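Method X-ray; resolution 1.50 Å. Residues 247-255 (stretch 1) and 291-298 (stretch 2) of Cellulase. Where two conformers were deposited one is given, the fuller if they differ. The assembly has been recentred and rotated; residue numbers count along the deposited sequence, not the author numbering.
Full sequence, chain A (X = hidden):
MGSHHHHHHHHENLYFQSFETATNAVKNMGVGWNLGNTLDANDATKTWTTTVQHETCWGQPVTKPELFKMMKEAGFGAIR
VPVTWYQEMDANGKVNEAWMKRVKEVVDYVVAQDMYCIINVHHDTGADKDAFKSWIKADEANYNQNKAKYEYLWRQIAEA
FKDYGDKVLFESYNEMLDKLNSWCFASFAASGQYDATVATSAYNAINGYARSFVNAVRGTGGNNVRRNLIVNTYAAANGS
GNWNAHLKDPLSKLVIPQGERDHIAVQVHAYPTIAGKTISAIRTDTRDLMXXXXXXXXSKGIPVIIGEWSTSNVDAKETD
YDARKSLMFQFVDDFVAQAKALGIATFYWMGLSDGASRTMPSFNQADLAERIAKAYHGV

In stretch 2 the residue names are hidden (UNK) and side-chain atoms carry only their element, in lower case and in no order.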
ATOM      1  N   LEU A 247      -8.473   3.069 -19.603  1.00 22.51           N
ATOM      2  CA  LEU A 247      -7.536   3.398 -18.535  1.00 20.25           C
ATOM      3  C   LEU A 247      -8.239   3.866 -17.271  1.00 19.69           C
ATOM      4  O   LEU A 247      -7.717   3.660 -16.175  1.00 20.05           O
ATOM      5  CB  LEU A 247      -6.550   4.452 -19.010  1.00 21.15           C
ATOM      6  CG  LEU A 247      -5.480   3.922 -19.958  1.00 23.22           C
ATOM      7  CD1 LEU A 247      -4.743   5.081 -20.577  1.00 27.25           C
ATOM      8  CD2 LEU A 247      -4.546   3.029 -19.209  1.00 24.07           C
ATOM      9  N   LYS A 248      -9.421   4.472 -17.386  1.00 21.09           N
ATOM     10  CA  LYS A 248     -10.101   4.909 -16.174  1.00 21.33           C
ATOM     11  C   LYS A 248     -10.925   3.807 -15.531  1.00 22.37           C
ATOM     12  O   LYS A 248     -11.426   4.018 -14.425  1.00 20.97           O
ATOM     13  CB  LYS A 248     -11.022   6.098 -16.445  1.00 23.16           C
ATOM     14  CG  LYS A 248     -10.303   7.357 -16.979  1.00 31.16           C
ATOM     15  CD  LYS A 248      -9.431   7.982 -15.928  1.00 31.85           C
ATOM     16  CE  LYS A 248      -8.860   9.332 -16.400  1.00 31.11           C
ATOM     17  NZ  LYS A 248      -7.790   9.206 -17.442  1.00 28.99           N
ATOM     18  N   ASP A 249     -11.090   2.659 -16.192  1.00 21.38           N
ATOM     19  CA  ASP A 249     -11.958   1.618 -15.643  1.00 20.87           C
ATOM     20  C   ASP A 249     -11.550   1.163 -14.239  1.00 20.38           C
ATOM     21  O   ASP A 249     -12.452   0.928 -13.424  1.00 21.77           O
ATOM     22  CB  ASP A 249     -12.065   0.426 -16.608  1.00 21.55           C
ATOM     23  CG  ASP A 249     -12.758   0.770 -17.937  1.00 24.57           C
ATOM     24  OD1 ASP A 249     -13.086   1.943 -18.209  1.00 24.83           O
ATOM     25  OD2 ASP A 249     -12.989  -0.175 -18.721  1.00 27.04           O
ATOM     26  N   PRO A 250     -10.266   1.001 -13.891  1.00 20.53           N
ATOM     27  CA  PRO A 250      -9.932   0.664 -12.488  1.00 19.68           C
ATOM     28  C   PRO A 250     -10.467   1.666 -11.480  1.00 20.76           C
ATOM     29  O   PRO A 250     -10.763   1.304 -10.327  1.00 20.75           O
ATOM     30  CB  PRO A 250      -8.396   0.598 -12.501  1.00 20.53           C
ATOM     31  CG  PRO A 250      -8.089   0.157 -13.907  1.00 20.10           C
ATOM     32  CD  PRO A 250      -9.076   0.959 -14.760  1.00 19.67           C
ATOM     33  N   LEU A 251     -10.626   2.921 -11.883  1.00 19.93           N
ATOM     34  CA  LEU A 251     -11.182   3.920 -10.984  1.00 20.48           C
ATOM     35  C   LEU A 251     -12.709   3.910 -10.999  1.00 22.62           C
ATOM     36  O   LEU A 251     -13.349   3.908  -9.943  1.00 23.15           O
ATOM     37  CB  LEU A 251     -10.697   5.327 -11.362  1.00 19.74           C
ATOM     38  CG  LEU A 251      -9.203   5.586 -11.556  1.00 21.62           C
ATOM     39  CD1 LEU A 251      -8.946   7.087 -11.671  1.00 23.13           C
ATOM     40  CD2 LEU A 251      -8.335   5.018 -10.442  1.00 23.79           C
ATOM     41  N   SER A 252     -13.305   3.897 -12.188  1.00 20.74           N
ATOM     42  CA  SER A 252     -14.743   4.054 -12.287  1.00 19.98           C
ATOM     43  C   SER A 252     -15.496   2.789 -11.939  1.00 22.60           C
ATOM     44  O   SER A 252     -16.685   2.868 -11.616  1.00 23.49           O
ATOM     45  CB  SER A 252     -15.137   4.473 -13.700  1.00 22.54           C
ATOM     46  OG  SER A 252     -14.937   3.412 -14.622  1.00 23.82           O
ATOM     47  N   LYS A 253     -14.841   1.631 -12.010  1.00 21.71           N
ATOM     48  CA  LYS A 253     -15.490   0.355 -11.743  1.00 22.75           C
ATOM     49  C   LYS A 253     -15.250  -0.151 -10.326  1.00 20.42           C
ATOM     50  O   LYS A 253     -15.685  -1.262  -9.992  1.00 23.51           O
ATOM     51  CB  LYS A 253     -15.026  -0.691 -12.766  1.00 22.31           C
ATOM     52  CG  LYS A 253     -15.269  -0.334 -14.220  1.00 26.08           C
ATOM     53  CD  LYS A 253     -16.702  -0.392 -14.599  1.00 33.58           C
ATOM     54  CE  LYS A 253     -16.841  -0.097 -16.088  1.00 39.27           C
ATOM     55  NZ  LYS A 253     -18.255   0.149 -16.435  1.00 55.25           N
ATOM     56  N   LEU A 254     -14.578   0.631  -9.487  1.00 19.91           N
ATOM     57  CA  LEU A 254     -14.418   0.286  -8.080  1.00 20.09           C
ATOM     58  C   LEU A 254     -15.684   0.668  -7.330  1.00 23.40           C
ATOM     59  O   LEU A 254     -16.211   1.771  -7.507  1.00 25.08           O
ATOM     60  CB  LEU A 254     -13.221   1.048  -7.497  1.00 22.05           C
ATOM     61  CG  LEU A 254     -12.908   0.749  -6.041  1.00 20.60           C
ATOM     62  CD1 LEU A 254     -12.541  -0.721  -5.829  1.00 21.71           C
ATOM     63  CD2 LEU A 254     -11.787   1.608  -5.502  1.00 19.89           C
ATOM     64  N   VAL A 255     -16.190  -0.255  -6.516  1.00 22.50           N
ATOM     65  CA  VAL A 255     -17.370  -0.024  -5.698  1.00 21.10           C
ATOM     66  C   VAL A 255     -16.925   0.013  -4.244  1.00 23.71           C
ATOM     67  O   VAL A 255     -16.298  -0.939  -3.746  1.00 23.76           O
ATOM     68  CB  VAL A 255     -18.444  -1.098  -5.931  1.00 22.84           C
ATOM     69  CG1 VAL A 255     -19.522  -0.982  -4.853  1.00 25.91           C
ATOM     70  CG2 VAL A 255     -19.041  -0.986  -7.323  1.00 22.70           C
ATOM     71  N   UNK A 291      -5.995  14.716 -11.216  0.52 23.37           N
ATOM     72  CA  UNK A 291      -7.354  15.056 -11.635  0.52 23.75           C
ATOM     73  C   UNK A 291      -8.256  13.823 -11.635  0.52 24.14           C
ATOM     74  O   UNK A 291      -9.412  13.893 -11.204  0.52 23.38           O
ATOM     75  c   UNK A 291      -6.950  17.205 -12.994  0.52 23.51           C
ATOM     76  c   UNK A 291      -7.350  15.719 -13.022  0.52 23.90           C
ATOM     77  n   UNK A 291      -6.591  17.729 -14.166  0.52 28.72           N
ATOM     78  o   UNK A 291      -6.970  17.869 -11.950  0.52 30.54           O
ATOM     79  N   UNK A 292      -7.747  12.683 -12.112  1.00 22.82           N
ATOM     80  CA  UNK A 292      -8.557  11.473 -12.125  1.00 21.66           C
ATOM     81  C   UNK A 292      -8.894  10.994 -10.730  1.00 20.13           C
ATOM     82  O   UNK A 292     -10.027  10.584 -10.458  1.00 22.01           O
ATOM     83  N   UNK A 293      -7.917  11.053  -9.830  1.00 20.02           N
ATOM     84  CA  UNK A 293      -8.160  10.680  -8.442  1.00 19.79           C
ATOM     85  C   UNK A 293      -9.172  11.619  -7.805  1.00 21.53           C
ATOM     86  O   UNK A 293     -10.018  11.181  -7.010  1.00 22.36           O
ATOM     87  c   UNK A 293      -5.764   9.744  -8.234  1.00 20.59           C
ATOM     88  c   UNK A 293      -6.849  10.667  -7.658  1.00 21.39           C
ATOM     89  c   UNK A 293      -4.481   9.819  -7.427  1.00 21.65           C
ATOM     90  c   UNK A 293      -6.257   8.291  -8.311  1.00 20.66           C
ATOM     91  N   UNK A 294      -9.119  12.909  -8.156  1.00 21.07           N
ATOM     92  CA  UNK A 294     -10.111  13.845  -7.644  1.00 22.44           C
ATOM     93  C   UNK A 294     -11.489  13.540  -8.211  1.00 20.79           C
ATOM     94  O   UNK A 294     -12.484  13.517  -7.479  1.00 23.87           O
ATOM     95  n   UNK A 294     -10.967  17.294  -8.007  1.00 37.75           N
ATOM     96  c   UNK A 294      -9.684  15.277  -7.945  1.00 21.00           C
ATOM     97  c   UNK A 294     -10.555  16.296  -7.259  1.00 25.28           C
ATOM     98  o   UNK A 294     -10.880  16.177  -6.086  1.00 26.08           O
ATOM     99  N   UNK A 295     -11.575  13.313  -9.525  1.00 21.43           N
ATOM    100  CA  UNK A 295     -12.870  13.069 -10.157  1.00 22.56           C
ATOM    101  C   UNK A 295     -13.593  11.886  -9.526  1.00 23.92           C
ATOM    102  O   UNK A 295     -14.777  11.984  -9.179  1.00 26.41           O
ATOM    103  o   UNK A 295     -12.268  14.061 -12.275  1.00 28.60           O
ATOM    104  c   UNK A 295     -12.668  12.836 -11.655  1.00 24.84           C
ATOM    105  c   UNK A 295     -13.955  12.361 -12.327  1.00 27.40           C
ATOM    106  N   UNK A 296     -12.906  10.754  -9.374  1.00 21.66           N
ATOM    107  CA  UNK A 296     -13.597   9.536  -8.963  1.00 21.85           C
ATOM    108  C   UNK A 296     -13.692   9.370  -7.455  1.00 23.24           C
ATOM    109  O   UNK A 296     -14.623   8.705  -6.978  1.00 24.59           O
ATOM    110  c   UNK A 296     -14.650   7.896 -12.981  1.00 26.08           C
ATOM    111  c   UNK A 296     -12.513   8.890 -13.358  1.00 27.12           C
ATOM    112  c   UNK A 296     -12.943   8.312  -9.617  1.00 23.73           C
ATOM    113  c   UNK A 296     -13.705   8.407 -13.844  1.00 26.77           C
ATOM    114  c   UNK A 296     -12.257   8.844 -11.982  1.00 25.01           C
ATOM    115  c   UNK A 296     -13.190   8.317 -11.100  1.00 24.43           C
ATOM    116  c   UNK A 296     -14.393   7.858 -11.617  1.00 25.54           C
ATOM    117  o   UNK A 296     -13.974   8.451 -15.205  1.00 31.63           O
ATOM    118  N   UNK A 297     -12.765   9.961  -6.689  1.00 21.80           N
ATOM    119  CA  UNK A 297     -12.724   9.728  -5.248  1.00 23.98           C
ATOM    120  C   UNK A 297     -12.752  11.002  -4.411  1.00 21.53           C
ATOM    121  O   UNK A 297     -13.730  11.226  -3.683  1.00 22.49           O
ATOM    122  c   UNK A 297     -11.532   8.814  -4.887  1.00 22.14           C
ATOM    123  c   UNK A 297     -10.542   7.250  -6.597  1.00 23.14           C
ATOM    124  c   UNK A 297     -12.555   5.414  -6.242  1.00 25.31           C
ATOM    125  c   UNK A 297     -10.557   6.076  -7.335  1.00 24.93           C
ATOM    126  c   UNK A 297     -11.529   7.516  -5.662  1.00 20.38           C
ATOM    127  c   UNK A 297     -12.535   6.589  -5.490  1.00 24.32           C
ATOM    128  c   UNK A 297     -11.557   5.162  -7.153  1.00 24.03           C
ATOM    129  N   UNK A 298     -11.716  11.843  -4.495  1.00 22.79           N
ATOM    130  CA  UNK A 298     -11.570  12.928  -3.524  1.00 21.39           C
ATOM    131  C   UNK A 298     -12.764  13.880  -3.568  1.00 25.32           C
ATOM    132  O   UNK A 298     -13.280  14.303  -2.517  1.00 23.91           O
ATOM    133  c   UNK A 298     -10.227  13.664  -3.706  1.00 21.17           C
ATOM    134  c   UNK A 298      -9.044  12.686  -3.647  1.00 23.13           C
ATOM    135  c   UNK A 298     -10.089  14.732  -2.628  1.00 22.42           C
TER

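Position 291 carries four side-chain atoms, two carbons with the second bonded to one oxygen and one nitrogen, and they do not reach stretch 1. A terminal amide on so short a stem is asparagine. The side chain of Asn-291 stays 7.4 Å or more from stretch 1, so the assignment rests on its atoms alone; its backbone O accepts a hydrogen bond from N of position 295 at 2.8 Å.

Position 292 has no atoms beyond the backbone, whose O lies 3.9 Å from Leu-251 CD1; this makes it glycine. The CA of Gly-292 is 7.9 Å from the CA of Lys-248. An ideally placed CB would point toward stretch 1, 3.7 Å from Leu-251 CD1 and 3.8 Å from Lys-248 CE, so there is room for one.

Position 293 shows four carbons, forked at the second, and the end of the fork comes near Leu-251; this is leucine. The CA-to-CB bond of Leu-293 points away from stretch 1, yet its end comes nearer, and CD2 reaches 4.4 Å from Leu-251 CD2, a loose apolar contact.

At position 294 the pattern of 291 recurs: two carbons, the second holding one oxygen and one nitrogen, again out of reach of stretch 1. This is asparagine, and the side chain of Asn-294 remains 9.0 Å or more away.

Position 295 has a single carbon bearing one oxygen and one carbon, none touching stretch 1; the branch at CB identifies threonine. Although the CA-to-CB bond of Thr-295 points toward stretch 1, its side chain comes no nearer than 6.8 Å.

Position 296 presents one carbon, then a six-carbon ring bearing an oxygen; this group packs against Lys-248, Leu-251 and Ser-252. It is tyrosine. Leu-251 CB sits over one face of the Tyr-296 ring, 4.2 Å from the centroid and 28° off the normal, which is CH-pi geometry. Around it, Leu-251 CD1 lies 3.8 Å from Tyr-296 CD2, Ser-252 CB 3.5 Å from Tyr-296 CE1, and Lys-248 CB 4.0 Å from Tyr-296 OH.

Position 297 has one carbon and a six-carbon ring without oxygen, and the ring meets Leu-251 and Leu-254; hence phenylalanine. Phe-297 CZ is 3.5 Å from the backbone O of Leu-251 and 3.9 Å from Leu-254 CD2, while Phe-297 CE2 is 4.0 Å from Leu-251 CD2.

Position 298 has three side-chain carbons, one carrying the other two, at least 9.8 Å from stretch 1: valine. Val-298 N donates to Leu-293 O at 3.1 Å, a five-residue spacing consistent with the wider pi-type turn at 294-298.

The contact, 359 Å² summed over both sides, works by packing, with no hydrogen bond across it. Leu-251 is the hub: it touches Gly-292, Leu-293, Tyr-296 and Phe-297, and its CA approaches that of Tyr-296 to 6.4 Å. The two consecutive aromatic residues receive it together, Tyr-296 offering a ring face to its CB and Phe-297 meeting its CD2. Lys-248 lays aliphatic carbon near the tyrosine, while its NZ is hydrogen-bonded elsewhere in the structure.

Stretch 2 (291-298) NGLNTYFV
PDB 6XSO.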